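Local coordinates for uncharacterized conserved protein (Staphylococcus epidermidis, PDB 3FRM), which is of unknown function but has a GNAT-type acetyltransferase domain, so it may transfer acetyl groups, at residues 51-56 with 72-77. Sequence-based numbering, arbitrary orientation.
Sequences NQWLKD and LSFSFP
W53 holds its indole CG anti to the backbone N (chi1 -175°), while F74 sets CG beside its backbone N and anti to its carbonyl carbon (chi1 -52°); with these torsions the pyrrole edge of the indole meets a face of the phenyl ring. The pair joins helix to strand inside a beta-alpha-beta unit, strand 41-44, helix 50-66 and strand 72-75, where the helix packs on the mixed sheet. It is a T-shaped (edge-to-face) stack: the five-membered ring of W53 and the ring of F74 have centroids 4.7 Å apart and planes at 69°. NE1 of W53 stands over the centre of the F74 ring, and the aromatic face is what this buried N-H meets, since NE1 has no conventional acceptor. F76 adds a looser contact, its CZ lying 4.4 Å from W53 NE1. One turn along the helix, D56 comes to the rim of the same phenyl ring, its carbonyl O 4.2 Å from F74 CZ and near the ring plane. The D56 carboxylate is engaged elsewhere, OD1 in a salt bridge with R24 and OD2 in a hydrogen bond to Y44 OH, the latter tying the helix to strand 41-44. F95 makes a further edge-to-face pair with W53, and W42 does the same with F74, extending the aromatic core. The closest approach between the two segments is W53 NE1 to F74 CD2, 3.7 Å.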
loop_
_atom_site.group_PDB
_atom_site.type_symbol
_atom_site.label_atom_id
_atom_site.label_comp_id
_atom_site.label_asym_id
_atom_site.label_seq_id
_atom_site.Cartn_x
_atom_site.Cartn_y
_atom_site.Cartn_z
ATOM N N ASN A 51 16.930 23.321 12.717
ATOM C CA ASN A 51 18.285 23.915 12.570
ATOM C C ASN A 51 19.393 22.890 12.482
ATOM O O ASN A 51 20.291 23.040 11.692
ATOM C CB ASN A 51 18.605 24.827 13.753
ATOM C CG ASN A 51 17.691 26.026 13.827
ATOM O OD1 ASN A 51 17.379 26.630 12.805
ATOM N ND2 ASN A 51 17.277 26.408 15.054
ATOM N N GLN A 52 19.316 21.871 13.342
ATOM C CA GLN A 52 20.173 20.708 13.270
ATOM C C GLN A 52 20.103 20.104 11.878
ATOM O O GLN A 52 21.128 19.865 11.255
ATOM C CB GLN A 52 19.688 19.633 14.226
ATOM C CG GLN A 52 20.557 19.328 15.395
ATOM C CD GLN A 52 22.049 19.138 15.110
ATOM O OE1 GLN A 52 22.838 19.093 16.048
ATOM N NE2 GLN A 52 22.438 19.016 13.851
ATOM N N TRP A 53 18.882 19.860 11.405
ATOM C CA TRP A 53 18.677 19.236 10.103
ATOM C C TRP A 53 19.352 19.992 8.974
ATOM O O TRP A 53 19.886 19.362 8.053
ATOM C CB TRP A 53 17.168 18.968 9.785
ATOM C CG TRP A 53 16.984 18.203 8.474
ATOM C CD1 TRP A 53 17.405 16.918 8.212
ATOM C CD2 TRP A 53 16.396 18.683 7.249
ATOM N NE1 TRP A 53 17.101 16.575 6.913
ATOM C CE2 TRP A 53 16.478 17.632 6.306
ATOM C CE3 TRP A 53 15.779 19.880 6.872
ATOM C CZ2 TRP A 53 16.004 17.750 4.986
ATOM C CZ3 TRP A 53 15.288 19.998 5.572
ATOM C CH2 TRP A 53 15.402 18.916 4.634
ATOM N N LEU A 54 19.348 21.325 9.055
ATOM C CA LEU A 54 20.018 22.181 8.035
ATOM C C LEU A 54 21.523 21.979 7.989
ATOM O O LEU A 54 22.162 21.911 6.901
ATOM C CB LEU A 54 19.734 23.660 8.317
ATOM C CG LEU A 54 18.602 24.322 7.539
ATOM C CD1 LEU A 54 17.592 23.356 6.960
ATOM C CD2 LEU A 54 17.907 25.393 8.397
ATOM N N LYS A 55 22.076 21.907 9.198
ATOM C CA LYS A 55 23.475 21.612 9.402
ATOM C C LYS A 55 23.802 20.219 8.889
ATOM O O LYS A 55 24.834 20.052 8.263
ATOM C CB LYS A 55 23.829 21.757 10.883
ATOM C CG LYS A 55 24.055 23.209 11.318
ATOM C CD LYS A 55 23.912 23.387 12.802
ATOM C CE LYS A 55 23.769 24.867 13.118
ATOM N NZ LYS A 55 23.021 25.112 14.422
ATOM N N ASP A 56 22.894 19.258 9.072
ATOM C CA ASP A 56 23.136 17.873 8.675
ATOM C C ASP A 56 23.038 17.754 7.152
ATOM O O ASP A 56 23.743 16.956 6.512
ATOM C CB ASP A 56 22.148 16.934 9.349
ATOM C CG ASP A 56 22.256 16.933 10.886
ATOM O OD1 ASP A 56 23.289 17.333 11.453
ATOM O OD2 ASP A 56 21.296 16.475 11.546
ATOM N N LEU A 72 20.408 13.131 -1.671
ATOM C CA LEU A 72 20.415 13.354 -0.255
ATOM C C LEU A 72 19.323 12.478 0.371
ATOM O O LEU A 72 18.242 12.352 -0.195
ATOM C CB LEU A 72 20.111 14.825 0.058
ATOM C CG LEU A 72 21.008 15.974 -0.318
ATOM C CD1 LEU A 72 20.536 17.226 0.476
ATOM C CD2 LEU A 72 22.440 15.649 0.038
ATOM N N SER A 73 19.579 11.902 1.543
ATOM C CA SER A 73 18.565 11.106 2.151
ATOM C C SER A 73 18.703 10.857 3.669
ATOM O O SER A 73 19.792 10.739 4.178
ATOM C CB SER A 73 18.432 9.811 1.364
ATOM O OG SER A 73 19.498 8.964 1.617
ATOM N N PHE A 74 17.569 10.755 4.356
ATOM C CA PHE A 74 17.528 10.574 5.774
ATOM C C PHE A 74 16.346 9.713 6.116
ATOM O O PHE A 74 15.316 9.769 5.443
ATOM C CB PHE A 74 17.349 11.939 6.475
ATOM C CG PHE A 74 18.366 13.011 6.026
ATOM C CD1 PHE A 74 19.480 13.292 6.791
ATOM C CD2 PHE A 74 18.203 13.699 4.830
ATOM C CE1 PHE A 74 20.421 14.281 6.378
ATOM C CE2 PHE A 74 19.153 14.662 4.405
ATOM C CZ PHE A 74 20.241 14.958 5.187
ATOM N N SER A 75 16.520 8.897 7.158
ATOM C CA SER A 75 15.448 8.215 7.858
ATOM C C SER A 75 15.345 8.865 9.192
ATOM O O SER A 75 16.373 9.229 9.740
ATOM C CB SER A 75 15.833 6.797 8.176
ATOM O OG SER A 75 15.992 6.161 6.993
ATOM N N PHE A 76 14.136 8.879 9.751
ATOM C CA PHE A 76 13.910 9.458 11.043
ATOM C C PHE A 76 13.665 8.358 12.088
ATOM O O PHE A 76 13.693 7.170 11.779
ATOM C CB PHE A 76 12.792 10.524 10.956
ATOM C CG PHE A 76 13.194 11.748 10.187
ATOM C CD1 PHE A 76 13.848 12.772 10.800
ATOM C CD2 PHE A 76 12.944 11.852 8.832
ATOM C CE1 PHE A 76 14.259 13.915 10.061
ATOM C CE2 PHE A 76 13.333 12.946 8.100
ATOM C CZ PHE A 76 14.000 13.994 8.716
ATOM N N PRO A 77 13.473 8.737 13.350
ATOM C CA PRO A 77 13.441 7.667 14.363
ATOM C C PRO A 77 12.214 6.762 14.230
ATOM O O PRO A 77 11.138 7.199 13.842
ATOM C CB PRO A 77 13.375 8.434 15.664
ATOM C CG PRO A 77 14.054 9.841 15.256
ATOM C CD PRO A 77 13.529 10.099 13.920
#